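Local coordinates for periplasmic binding protein/LacI transcriptional regulator (Brachyspira murdochii, PDB 4KQC) that probably binds a carbohydrate, as a periplasmic solute-binding protein of the sugar-binding kind that serves ABC transporters, at residues 209-214 / 245-250; 64-69 / 87-92; 163-168 / 177-182; 10-15 / 43-48. One frame throughout, in Å; residues are numbered along the deposited sequence. Where two conformers were deposited one is given.

Contact 1 (209-214 / 245-250)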
loop_
_atom_site.group_PDB
_atom_site.type_symbol
_atom_site.label_atom_id
_atom_site.label_comp_id
_atom_site.label_asym_id
_atom_site.label_seq_id
_atom_site.Cartn_x
_atom_site.Cartn_y
_atom_site.Cartn_z
ATOM N N ILE A 209 -0.080 2.100 -17.008
ATOM C CA ILE A 209 0.642 2.654 -15.897
ATOM C C ILE A 209 0.094 2.079 -14.625
ATOM O O ILE A 209 -1.135 2.135 -14.382
ATOM C CB ILE A 209 0.466 4.161 -15.867
ATOM C CG1 ILE A 209 0.973 4.818 -17.187
ATOM C CG2 ILE A 209 1.166 4.691 -14.630
ATOM C CD1 ILE A 209 0.673 6.326 -17.289
ATOM N N TYR A 210 0.969 1.476 -13.833
ATOM C CA TYR A 210 0.597 0.937 -12.491
ATOM C C TYR A 210 1.113 1.943 -11.422
ATOM O O TYR A 210 2.305 2.289 -11.362
ATOM C CB TYR A 210 1.232 -0.429 -12.265
ATOM C CG TYR A 210 1.253 -0.895 -10.828
ATOM C CD1 TYR A 210 0.165 -0.800 -9.993
ATOM C CD2 TYR A 210 2.376 -1.491 -10.303
ATOM C CE1 TYR A 210 0.178 -1.326 -8.694
ATOM C CE2 TYR A 210 2.410 -1.933 -9.013
ATOM C CZ TYR A 210 1.338 -1.875 -8.214
ATOM O OH TYR A 210 1.455 -2.350 -6.945
ATOM N N LEU A 211 0.173 2.445 -10.622
ATOM C CA LEU A 211 0.383 3.381 -9.535
ATOM C C LEU A 211 0.439 2.651 -8.196
ATOM O O LEU A 211 -0.569 2.116 -7.775
ATOM C CB LEU A 211 -0.788 4.383 -9.584
ATOM C CG LEU A 211 -1.066 5.118 -10.899
ATOM C CD1 LEU A 211 -2.434 5.777 -10.853
ATOM C CD2 LEU A 211 0.064 6.083 -11.168
ATOM N N SER A 212 1.627 2.488 -7.610
ATOM C CA SER A 212 1.826 1.647 -6.421
ATOM C C SER A 212 1.260 2.177 -5.117
ATOM O O SER A 212 1.232 1.419 -4.151
ATOM C CB SER A 212 3.288 1.204 -6.267
ATOM O OG SER A 212 4.120 2.288 -5.940
ATOM N N ASN A 213 0.839 3.443 -5.056
ATOM C CA ASN A 213 0.218 3.949 -3.855
ATOM C C ASN A 213 -0.600 5.192 -4.149
ATOM O O ASN A 213 -0.666 5.649 -5.285
ATOM C CB ASN A 213 1.182 4.109 -2.655
ATOM C CG ASN A 213 2.019 5.331 -2.733
ATOM O OD1 ASN A 213 2.065 5.971 -3.747
ATOM N ND2 ASN A 213 2.759 5.624 -1.657
ATOM N N GLU A 214 -1.268 5.699 -3.121
ATOM C CA GLU A 214 -2.076 6.893 -3.278
ATOM C C GLU A 214 -1.293 8.145 -3.734
ATOM O O GLU A 214 -1.755 8.942 -4.543
ATOM C CB GLU A 214 -2.771 7.161 -1.922
ATOM C CG GLU A 214 -3.690 8.316 -1.969
ATOM C CD GLU A 214 -4.285 8.611 -0.547
ATOM O OE1 GLU A 214 -4.058 7.860 0.434
ATOM O OE2 GLU A 214 -4.955 9.642 -0.466
ATOM N N LEU A 245 -4.939 4.981 -22.445
ATOM C CA LEU A 245 -4.085 4.486 -21.386
ATOM C C LEU A 245 -4.870 3.663 -20.386
ATOM O O LEU A 245 -5.988 4.052 -20.046
ATOM C CB LEU A 245 -3.413 5.649 -20.641
ATOM C CG LEU A 245 -2.349 6.362 -21.376
ATOM C CD1 LEU A 245 -1.961 7.642 -20.690
ATOM C CD2 LEU A 245 -1.081 5.514 -21.424
ATOM N N VAL A 246 -4.294 2.544 -19.988
ATOM C CA VAL A 246 -4.829 1.682 -18.928
ATOM C C VAL A 246 -4.047 1.934 -17.661
ATOM O O VAL A 246 -2.895 1.576 -17.572
ATOM C CB VAL A 246 -4.772 0.181 -19.282
ATOM C CG1 VAL A 246 -5.370 -0.653 -18.155
ATOM C CG2 VAL A 246 -5.518 -0.050 -20.606
ATOM N N VAL A 247 -4.708 2.577 -16.724
ATOM C CA VAL A 247 -4.065 3.014 -15.493
ATOM C C VAL A 247 -4.750 2.336 -14.305
ATOM O O VAL A 247 -5.978 2.331 -14.225
ATOM C CB VAL A 247 -4.118 4.546 -15.378
ATOM C CG1 VAL A 247 -3.429 5.020 -14.098
ATOM C CG2 VAL A 247 -3.532 5.227 -16.624
HETATM N N MSE A 248 -3.975 1.743 -13.414
HETATM C CA MSE A 248 -4.498 0.999 -12.239
HETATM C C MSE A 248 -3.690 1.413 -11.026
HETATM O O MSE A 248 -2.480 1.557 -11.144
HETATM C CB MSE A 248 -4.452 -0.529 -12.491
HETATM C CG MSE A 248 -5.406 -0.851 -13.649
HETATM SE SE MSE A 248 -5.124 -2.729 -14.101
HETATM C CE MSE A 248 -6.585 -2.736 -15.406
ATOM N N GLY A 249 -4.332 1.424 -9.863
ATOM C CA GLY A 249 -3.687 1.859 -8.642
ATOM C C GLY A 249 -3.781 0.938 -7.454
ATOM O O GLY A 249 -4.075 -0.230 -7.541
ATOM N N PHE A 250 -3.566 1.534 -6.315
ATOM C CA PHE A 250 -3.437 0.848 -5.037
ATOM C C PHE A 250 -3.918 1.830 -3.946
ATOM O O PHE A 250 -3.701 3.083 -4.010
ATOM C CB PHE A 250 -1.962 0.535 -4.838
ATOM C CG PHE A 250 -1.656 -0.660 -3.994
ATOM C CD1 PHE A 250 -2.096 -0.748 -2.667
ATOM C CD2 PHE A 250 -0.926 -1.684 -4.537
ATOM C CE1 PHE A 250 -1.787 -1.879 -1.912
ATOM C CE2 PHE A 250 -0.616 -2.809 -3.797
ATOM C CZ PHE A 250 -1.069 -2.889 -2.459
#
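Backbone hydrogen bonds join Ile209 and Leu211 to the neighbouring strand in the alternating pattern of a parallel pair. Ile209 N donates a hydrogen bond to Val246 O, Met248 N donates to Ile209 O, and Leu211 N reaches Met248 O over 2.8 Å with an almost straight N-H...O angle of 178°. Weaker CA-H...O contacts fill in between, among them Gly249 CA to Leu211 O at 3.2 Å. The two short strand segments run 14° from parallel.

Such a pairing is what a beta-alpha-beta unit produces: strand 208-211 leads into helix 214-223, and the chain returns in strand 246-250, side by side with the first, in the middle of one sheet of the periplasmic binding protein fold.

Apolar contacts differ on the two faces. With Ile209, Val247 lies on the face packed by Phe220 of helix 214-223; its CG1, anti to the backbone N (chi1 -179°), meets Leu211 CD1 at 3.5 Å, a tight carbon pair. Tyr210 and Met248 occupy the other face, toward helix 113-133.

Aromatic and polar groups gather toward the C-terminal ends of the two strands. Tyr210 and Phe250 lie side by side and point the same way; Tyr210 OH, hydrogen-bonded to Arg157 O, stands at the edge of the Phe250 ring, 3.5 Å from Phe250 CD2. Phe250 CB rests 3.4 Å from Ser212 O, which accepts from Arg157 NH1, and the Arg157 side chain also makes a cation-pi contact with Phe250.

Contact 2 (64-69 / 87-92)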
loop_
_atom_site.group_PDB
_atom_site.type_symbol
_atom_site.label_atom_id
_atom_site.label_comp_id
_atom_site.label_asym_id
_atom_site.label_seq_id
_atom_site.Cartn_x
_atom_site.Cartn_y
_atom_site.Cartn_z
ATOM N N ASP A 64 1.811 -4.195 28.389
ATOM C CA ASP A 64 1.775 -5.614 28.241
ATOM C C ASP A 64 2.245 -6.172 26.858
ATOM O O ASP A 64 2.700 -7.328 26.751
ATOM C CB ASP A 64 0.350 -6.060 28.514
ATOM C CG ASP A 64 -0.127 -5.652 29.931
ATOM O OD1 ASP A 64 0.658 -5.800 30.855
ATOM O OD2 ASP A 64 -1.287 -5.383 30.074
ATOM N N ALA A 65 2.138 -5.324 25.851
ATOM C CA ALA A 65 2.614 -5.563 24.546
ATOM C C ALA A 65 2.565 -4.290 23.748
ATOM O O ALA A 65 1.928 -3.319 24.154
ATOM C CB ALA A 65 1.757 -6.637 23.877
ATOM N N ILE A 66 3.260 -4.255 22.602
ATOM C CA ILE A 66 3.288 -3.108 21.707
ATOM C C ILE A 66 2.980 -3.609 20.316
ATOM O O ILE A 66 3.590 -4.592 19.882
ATOM C CB ILE A 66 4.674 -2.455 21.678
ATOM C CG1 ILE A 66 4.967 -1.851 23.073
ATOM C CG2 ILE A 66 4.820 -1.342 20.628
ATOM C CD1 ILE A 66 6.427 -1.450 23.264
ATOM N N ALA A 67 2.095 -2.899 19.630
ATOM C CA ALA A 67 1.903 -3.062 18.175
ATOM C C ALA A 67 2.410 -1.812 17.517
ATOM O O ALA A 67 2.088 -0.670 17.968
ATOM C CB ALA A 67 0.442 -3.306 17.834
ATOM N N PHE A 68 3.156 -1.964 16.432
ATOM C CA PHE A 68 3.899 -0.874 15.823
ATOM C C PHE A 68 3.874 -0.885 14.294
ATOM O O PHE A 68 4.125 -1.964 13.686
ATOM C CB PHE A 68 5.359 -0.935 16.329
ATOM C CG PHE A 68 6.283 0.238 15.806
ATOM C CD1 PHE A 68 5.810 1.545 15.662
ATOM C CD2 PHE A 68 7.640 0.010 15.499
ATOM C CE1 PHE A 68 6.619 2.591 15.264
ATOM C CE2 PHE A 68 8.472 1.075 15.106
ATOM C CZ PHE A 68 7.967 2.362 14.954
ATOM N N ALA A 69 3.557 0.272 13.697
ATOM C CA ALA A 69 3.663 0.481 12.224
ATOM C C ALA A 69 4.585 1.649 12.036
ATOM O O ALA A 69 4.145 2.771 12.272
ATOM C CB ALA A 69 2.311 0.825 11.637
ATOM N N ILE A 87 9.215 -6.971 26.275
ATOM C CA ILE A 87 7.828 -6.579 25.888
ATOM C C ILE A 87 7.475 -7.248 24.547
ATOM O O ILE A 87 8.186 -7.058 23.576
ATOM C CB ILE A 87 7.697 -5.074 25.776
ATOM C CG1 ILE A 87 7.971 -4.362 27.132
ATOM C CG2 ILE A 87 6.314 -4.699 25.280
ATOM C CD1 ILE A 87 8.244 -2.869 26.974
ATOM N N PRO A 88 6.399 -8.011 24.469
ATOM C CA PRO A 88 6.026 -8.579 23.196
ATOM C C PRO A 88 5.741 -7.502 22.160
ATOM O O PRO A 88 5.025 -6.543 22.435
ATOM C CB PRO A 88 4.761 -9.351 23.513
ATOM C CG PRO A 88 4.834 -9.647 24.969
ATOM C CD PRO A 88 5.621 -8.566 25.587
ATOM N N LEU A 89 6.325 -7.689 20.983
ATOM C CA LEU A 89 6.270 -6.720 19.891
ATOM C C LEU A 89 5.602 -7.355 18.660
ATOM O O LEU A 89 6.069 -8.371 18.180
ATOM C CB LEU A 89 7.689 -6.202 19.556
ATOM C CG LEU A 89 7.783 -5.191 18.450
ATOM C CD1 LEU A 89 6.997 -3.883 18.718
ATOM C CD2 LEU A 89 9.253 -4.927 18.145
ATOM N N ILE A 90 4.591 -6.667 18.162
ATOM C CA ILE A 90 3.822 -7.071 16.974
ATOM C C ILE A 90 3.987 -5.976 15.964
ATOM O O ILE A 90 3.817 -4.785 16.305
ATOM C CB ILE A 90 2.331 -7.210 17.343
ATOM C CG1 ILE A 90 2.100 -8.284 18.418
ATOM C CG2 ILE A 90 1.405 -7.431 16.141
ATOM C CD1 ILE A 90 2.694 -9.621 18.091
ATOM N N GLY A 91 4.273 -6.313 14.715
ATOM C CA GLY A 91 4.147 -5.311 13.646
ATOM C C GLY A 91 2.719 -5.290 13.076
ATOM O O GLY A 91 1.983 -6.327 13.066
ATOM N N PHE A 92 2.335 -4.165 12.509
ATOM C CA PHE A 92 1.131 -4.112 11.737
ATOM C C PHE A 92 1.224 -3.161 10.578
ATOM O O PHE A 92 2.054 -2.277 10.567
ATOM C CB PHE A 92 -0.116 -3.936 12.612
ATOM C CG PHE A 92 -0.319 -2.565 13.166
ATOM C CD1 PHE A 92 0.541 -2.085 14.093
ATOM C CD2 PHE A 92 -1.395 -1.781 12.792
ATOM C CE1 PHE A 92 0.359 -0.852 14.659
ATOM C CE2 PHE A 92 -1.599 -0.537 13.346
ATOM C CZ PHE A 92 -0.701 -0.051 14.292
#
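Ala69 lays its methyl over one face of the Phe92 ring, a CH-pi contact in which Ala69 CB stands 4.1 Å from the ring centroid and is offset toward the rim. The ring's edge faces the backbone of the adjoining strand: Phe92 CD1 lies 3.5 Å from Phe68 N, close to the ring plane, and also touches Ala67 CB at 3.9 Å. A chi1 of 75° puts Phe92 CG between its own backbone N and carbonyl carbon; from there the ring reaches the neighbouring strand. An alanine here would probably leave the Ala69 methyl without the ring face beneath it and open a gap beside Ala67.

On the opposite face of the sheet the aliphatic chains of Ile66 and Leu89 cross obliquely. Leu89 CD1 meets Ile66 CG2 at 3.9 Å, while Ile66 CD1 turns to Ile87 CG2 at 3.8 Å. Four backbone hydrogen bonds fix this register; the last, Phe92 N to Phe68 O at 3.1 Å, brings its donor in 47° above the carbonyl plane.

The pair supplies the two parallel strands of a beta-alpha-beta unit whose helix is 76-84. Strand 6-10 flanks strand 66-68 on its other edge; helix 48-60 packs on Ile66 and Phe68, and helix 273-288 on Ile90 and Phe92.

Contact 3 (163-168 / 177-182)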
loop_
_atom_site.group_PDB
_atom_site.type_symbol
_atom_site.label_atom_id
_atom_site.label_comp_id
_atom_site.label_asym_id
_atom_site.label_seq_id
_atom_site.Cartn_x
_atom_site.Cartn_y
_atom_site.Cartn_z
ATOM N N LYS A 163 6.690 -9.499 -11.227
ATOM C CA LYS A 163 6.808 -10.973 -11.228
ATOM C C LYS A 163 5.575 -11.562 -11.889
ATOM O O LYS A 163 5.678 -12.377 -12.808
ATOM C CB LYS A 163 6.987 -11.549 -9.798
ATOM C CG LYS A 163 7.230 -13.064 -9.697
ATOM C CD LYS A 163 8.724 -13.436 -9.693
ATOM C CE LYS A 163 8.986 -14.956 -9.723
ATOM N NZ LYS A 163 8.670 -15.663 -8.442
ATOM N N ARG A 164 4.395 -11.134 -11.460
ATOM C CA ARG A 164 3.182 -11.746 -12.003
ATOM C C ARG A 164 2.980 -11.361 -13.475
ATOM O O ARG A 164 2.606 -12.204 -14.308
ATOM C CB ARG A 164 1.960 -11.375 -11.183
ATOM C CG ARG A 164 0.651 -11.971 -11.675
ATOM C CD ARG A 164 0.674 -13.478 -11.595
ATOM N NE ARG A 164 -0.643 -14.045 -11.862
ATOM C CZ ARG A 164 -0.910 -15.321 -12.146
ATOM N NH1 ARG A 164 0.046 -16.258 -12.141
ATOM N NH2 ARG A 164 -2.158 -15.671 -12.419
ATOM N N PHE A 165 3.139 -10.112 -13.809
ATOM C CA PHE A 165 3.001 -9.666 -15.228
ATOM C C PHE A 165 3.962 -10.383 -16.185
ATOM O O PHE A 165 3.568 -10.825 -17.289
ATOM C CB PHE A 165 3.190 -8.148 -15.386
ATOM C CG PHE A 165 2.675 -7.637 -16.686
ATOM C CD1 PHE A 165 3.460 -7.625 -17.811
ATOM C CD2 PHE A 165 1.391 -7.157 -16.779
ATOM C CE1 PHE A 165 2.967 -7.184 -19.015
ATOM C CE2 PHE A 165 0.902 -6.669 -17.948
ATOM C CZ PHE A 165 1.695 -6.658 -19.064
ATOM N N THR A 166 5.179 -10.617 -15.711
ATOM C CA THR A 166 6.195 -11.304 -16.506
ATOM C C THR A 166 5.780 -12.735 -16.691
ATOM O O THR A 166 5.944 -13.301 -17.789
ATOM C CB THR A 166 7.558 -11.109 -15.796
ATOM O OG1 THR A 166 7.907 -9.722 -15.903
ATOM C CG2 THR A 166 8.650 -11.936 -16.415
ATOM N N GLU A 167 5.286 -13.372 -15.653
ATOM C CA GLU A 167 4.835 -14.755 -15.730
ATOM C C GLU A 167 3.710 -14.875 -16.768
ATOM O O GLU A 167 3.712 -15.777 -17.624
ATOM C CB GLU A 167 4.420 -15.243 -14.325
ATOM C CG GLU A 167 3.776 -16.608 -14.299
ATOM C CD GLU A 167 3.166 -17.020 -12.957
ATOM O OE1 GLU A 167 2.948 -16.179 -12.059
ATOM O OE2 GLU A 167 2.893 -18.232 -12.827
ATOM N N LEU A 168 2.738 -13.974 -16.698
ATOM C CA LEU A 168 1.600 -14.100 -17.613
ATOM C C LEU A 168 2.023 -13.800 -19.058
ATOM O O LEU A 168 1.657 -14.499 -19.978
ATOM C CB LEU A 168 0.463 -13.148 -17.208
ATOM C CG LEU A 168 -0.166 -13.417 -15.825
ATOM C CD1 LEU A 168 -1.074 -12.294 -15.415
ATOM C CD2 LEU A 168 -0.897 -14.746 -15.821
ATOM N N GLY A 177 8.155 -11.563 -25.407
ATOM C CA GLY A 177 9.090 -10.812 -26.193
ATOM C C GLY A 177 8.652 -9.451 -26.736
ATOM O O GLY A 177 9.433 -8.758 -27.372
ATOM N N LYS A 178 7.397 -9.060 -26.522
ATOM C CA LYS A 178 6.860 -7.864 -27.156
ATOM C C LYS A 178 6.597 -6.760 -26.162
ATOM O O LYS A 178 5.929 -5.823 -26.511
ATOM C CB LYS A 178 5.538 -8.186 -27.841
ATOM C CG LYS A 178 5.649 -9.158 -29.012
ATOM C CD LYS A 178 4.285 -9.528 -29.569
ATOM C CE LYS A 178 4.435 -10.403 -30.771
ATOM N NZ LYS A 178 3.044 -10.765 -31.223
ATOM N N TYR A 179 7.065 -6.899 -24.932
ATOM C CA TYR A 179 6.712 -5.952 -23.903
ATOM C C TYR A 179 7.925 -5.620 -23.095
ATOM O O TYR A 179 8.897 -6.416 -22.973
ATOM C CB TYR A 179 5.571 -6.482 -23.010
ATOM C CG TYR A 179 6.049 -7.532 -22.053
ATOM C CD1 TYR A 179 6.134 -8.871 -22.446
ATOM C CD2 TYR A 179 6.454 -7.222 -20.782
ATOM C CE1 TYR A 179 6.672 -9.849 -21.614
ATOM C CE2 TYR A 179 6.947 -8.200 -19.923
ATOM C CZ TYR A 179 7.050 -9.497 -20.332
ATOM O OH TYR A 179 7.572 -10.465 -19.526
ATOM N N ALA A 180 7.912 -4.443 -22.471
ATOM C CA ALA A 180 8.927 -4.055 -21.465
ATOM C C ALA A 180 8.292 -3.311 -20.307
ATOM O O ALA A 180 7.458 -2.437 -20.520
ATOM C CB ALA A 180 9.957 -3.149 -22.085
ATOM N N LEU A 181 8.661 -3.672 -19.099
ATOM C CA LEU A 181 8.154 -3.032 -17.924
ATOM C C LEU A 181 9.195 -1.951 -17.552
ATOM O O LEU A 181 10.399 -2.241 -17.503
ATOM C CB LEU A 181 7.983 -4.032 -16.785
ATOM C CG LEU A 181 6.994 -5.166 -17.021
ATOM C CD1 LEU A 181 7.055 -6.268 -15.961
ATOM C CD2 LEU A 181 5.610 -4.586 -17.136
ATOM N N GLN A 182 8.758 -0.734 -17.311
ATOM C CA GLN A 182 9.627 0.366 -16.982
ATOM C C GLN A 182 9.357 0.724 -15.518
ATOM O O GLN A 182 8.322 1.283 -15.226
ATOM C CB GLN A 182 9.311 1.537 -17.878
ATOM C CG GLN A 182 9.507 1.202 -19.324
ATOM C CD GLN A 182 9.217 2.402 -20.205
ATOM O OE1 GLN A 182 8.293 3.178 -19.937
ATOM N NE2 GLN A 182 10.014 2.561 -21.259
#
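Phe165 and Tyr179 form the dense part of this helix-on-strand contact. The edge of the Phe165 ring is directed at the face of the Tyr179 ring in an offset edge-to-face pair, the planes 67° apart and the centroids separated by 5.7 Å. Phe165 CE1 comes within 3.9 Å of Tyr179 CD2. Beside it, Leu181 CD2 packs on Phe165 CD1 at 3.8 Å, so one ring meets both inward-facing residues of the strand. Phe165 CG is anti to the backbone N (chi1 -163°), directed from the helix toward the sheet. A serine in place of Phe165 would probably open a gap between helix and strand and leave Leu181 and the Tyr179 ring without their aromatic partner.

The more accessible side of the contact is thinner and partly polar. Thr166 crosses Tyr179 at about a right angle, with Tyr179 OH 3.4 Å from Thr166 CA and 3.6 Å from Thr166 CG2. That hydroxyl is hydrogen-bonded to Asp170, while Thr166 OG1 is bonded to Val162 O one helical turn back. No hydrogen bond crosses between the segments; Tyr179 OH packs on Thr166, and Thr166 OG1 on Leu181 CD1.

The helix and strand run antiparallel, as the crossover from strand 141-146 through helix 152-171 to strand 179-184 requires. Strand 179-184 is an outermost strand of its sheet and pairs with strand 141-146, whose Ile143 meets Phe165 and Leu181; helix 113-133 adds Met124 against Phe165.

Contact 4 (10-15 / 43-48)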
loop_
_atom_site.group_PDB
_atom_site.type_symbol
_atom_site.label_atom_id
_atom_site.label_comp_id
_atom_site.label_asym_id
_atom_site.label_seq_id
_atom_site.Cartn_x
_atom_site.Cartn_y
_atom_site.Cartn_z
ATOM N N VAL A 10 1.274 2.044 18.327
ATOM C CA VAL A 10 1.929 3.192 17.727
ATOM C C VAL A 10 1.723 3.107 16.235
ATOM O O VAL A 10 2.235 2.200 15.591
ATOM C CB VAL A 10 3.404 3.236 18.144
ATOM C CG1 VAL A 10 4.091 4.394 17.447
ATOM C CG2 VAL A 10 3.530 3.300 19.662
ATOM N N SER A 11 0.917 4.028 15.712
ATOM C CA SER A 11 0.403 3.983 14.379
ATOM C C SER A 11 1.148 4.985 13.496
ATOM O O SER A 11 2.009 5.765 14.018
ATOM C CB SER A 11 -1.084 4.423 14.406
ATOM O OG SER A 11 -1.167 5.830 14.661
ATOM N N LYS A 12 0.780 5.097 12.238
ATOM C CA LYS A 12 1.375 6.175 11.378
ATOM C C LYS A 12 0.660 7.525 11.464
ATOM O O LYS A 12 1.003 8.476 10.750
ATOM C CB LYS A 12 1.437 5.713 9.932
ATOM C CG LYS A 12 2.259 4.441 9.683
ATOM C CD LYS A 12 2.540 4.237 8.212
ATOM C CE LYS A 12 3.140 2.862 7.954
ATOM N NZ LYS A 12 3.558 2.747 6.544
ATOM N N GLY A 13 -0.266 7.670 12.409
ATOM C CA GLY A 13 -1.071 8.870 12.503
ATOM C C GLY A 13 -2.152 8.990 11.470
ATOM O O GLY A 13 -2.406 8.048 10.717
ATOM N N PHE A 14 -2.823 10.138 11.466
ATOM C CA PHE A 14 -4.034 10.333 10.691
ATOM C C PHE A 14 -3.860 11.210 9.468
ATOM O O PHE A 14 -4.864 11.674 8.932
ATOM C CB PHE A 14 -5.168 10.860 11.562
ATOM C CG PHE A 14 -5.509 9.979 12.708
ATOM C CD1 PHE A 14 -5.947 8.698 12.481
ATOM C CD2 PHE A 14 -5.468 10.420 14.023
ATOM C CE1 PHE A 14 -6.297 7.847 13.498
ATOM C CE2 PHE A 14 -5.811 9.546 15.064
ATOM C CZ PHE A 14 -6.202 8.233 14.781
ATOM N N GLN A 15 -2.631 11.419 8.978
ATOM C CA GLN A 15 -2.474 12.047 7.674
ATOM C C GLN A 15 -3.451 11.471 6.648
ATOM O O GLN A 15 -4.085 12.213 5.870
ATOM C CB GLN A 15 -1.061 11.897 7.169
ATOM C CG GLN A 15 -0.814 12.706 5.910
ATOM C CD GLN A 15 0.571 12.537 5.357
ATOM O OE1 GLN A 15 1.482 12.044 6.004
ATOM N NE2 GLN A 15 0.729 12.911 4.107
ATOM N N GLU A 43 1.787 13.547 13.450
ATOM C CA GLU A 43 0.802 14.386 12.739
ATOM C C GLU A 43 0.800 14.110 11.245
ATOM O O GLU A 43 -0.268 14.002 10.634
ATOM C CB GLU A 43 1.052 15.879 12.997
ATOM C CG GLU A 43 0.214 16.798 12.102
ATOM C CD GLU A 43 0.017 18.199 12.656
ATOM O OE1 GLU A 43 0.134 18.360 13.890
ATOM O OE2 GLU A 43 -0.288 19.128 11.861
ATOM N N THR A 44 1.990 13.992 10.676
ATOM C CA THR A 44 2.186 13.505 9.325
ATOM C C THR A 44 3.190 12.394 9.317
ATOM O O THR A 44 3.990 12.250 10.242
ATOM C CB THR A 44 2.706 14.624 8.390
ATOM O OG1 THR A 44 4.107 14.801 8.607
ATOM C CG2 THR A 44 1.974 15.904 8.586
ATOM N N GLU A 45 3.184 11.599 8.263
ATOM C CA GLU A 45 4.108 10.468 8.176
ATOM C C GLU A 45 5.571 10.888 8.042
ATOM O O GLU A 45 6.444 10.057 8.291
ATOM C CB GLU A 45 3.668 9.453 7.130
ATOM C CG GLU A 45 2.301 8.891 7.458
ATOM C CD GLU A 45 1.897 7.751 6.525
ATOM O OE1 GLU A 45 2.689 7.313 5.639
ATOM O OE2 GLU A 45 0.762 7.273 6.603
ATOM N N SER A 46 5.861 12.134 7.697
ATOM C CA SER A 46 7.252 12.593 7.667
ATOM C C SER A 46 7.820 12.893 9.041
ATOM O O SER A 46 9.016 13.152 9.178
ATOM C CB SER A 46 7.355 13.837 6.780
ATOM O OG SER A 46 6.716 13.569 5.557
ATOM N N ASP A 47 6.980 12.854 10.096
ATOM C CA ASP A 47 7.418 13.283 11.458
ATOM C C ASP A 47 8.001 12.077 12.182
ATOM O O ASP A 47 7.480 11.566 13.169
ATOM C CB ASP A 47 6.262 13.941 12.238
ATOM C CG ASP A 47 5.772 15.212 11.619
ATOM O OD1 ASP A 47 6.597 16.002 11.055
ATOM O OD2 ASP A 47 4.585 15.545 11.748
ATOM N N SER A 48 9.120 11.579 11.652
ATOM C CA SER A 48 9.769 10.402 12.206
ATOM C C SER A 48 10.246 10.623 13.645
ATOM O O SER A 48 10.191 9.687 14.448
ATOM C CB SER A 48 10.975 9.978 11.340
ATOM O OG SER A 48 11.975 10.976 11.330
HETATM O O HOH W 1 5.216 5.490 6.214
HETATM O O HOH W 2 -1.556 8.471 7.995
HETATM O O HOH W 3 -2.394 13.015 12.334
HETATM O O HOH W 4 4.181 13.291 5.469
HETATM O O HOH W 5 2.123 9.803 3.632
#
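Gln15 OE1 is gripped by the backbone of Glu45 and by water. Glu45 N donates to it over 2.9 Å in a nearly straight bond, 174° at the hydrogen, tilted 16° from the amide carbonyl plane. One water at 3.0 Å from Gln15 OE1 donates a further hydrogen bond to it and also contacts Ser46 OG; another, weakly bound, spans Gln15 OE1 and Glu45 OE1. Gln15 CG is anti to the backbone N (chi1 -172°), and the chain stays extended beyond it, bringing the amide to the type I turn from Thr44 to Asp47.

Glu45 lies obliquely across Lys12. Its carboxylate borders the lysine's aliphatic part, with Glu45 OE2 3.7 Å from Lys12 CB, while the charged ends, Lys12 NZ and Glu45 OE1, remain 4.7 Å apart. A water between them accepts from Lys12 NZ and donates to Glu45 OE1; the opposite charges would probably still attract. A further water donates to both Gly13 O and Glu45 OE2. Lys12 NZ is also hydrogen-bonded to Ser94 OG.

Both loops follow adjacent parallel strands at their C-terminal ends, the side where this alpha/beta family generally binds ligand: 10-15 joins strand 6-10 to helix 18-33, whose Trp19 touches Lys12, and 43-48 joins strand 36-40 to helix 48-60.

How the contacts relate
The four contacts illustrate how a periplasmic binding protein is built from two alpha/beta halves. Contacts 1 and 3 reach the same sheet, their centres 16 Å apart and their nearest atoms about 7 Å. Contacts 2 and 4 belong to the other half and touch directly: Val10 N lies 2.9 Å from Ala67 O, probably hydrogen-bonded, which continues the strand pairing. Across the molecule, the centres of contacts 1 and 2 stand 32 Å apart, yet contacts 1 and 4 approach to about 7 Å between nearest atoms. In this family the sugar generally binds in the cleft between the halves, so the strand ends and loops of contacts 1 and 4 probably border it.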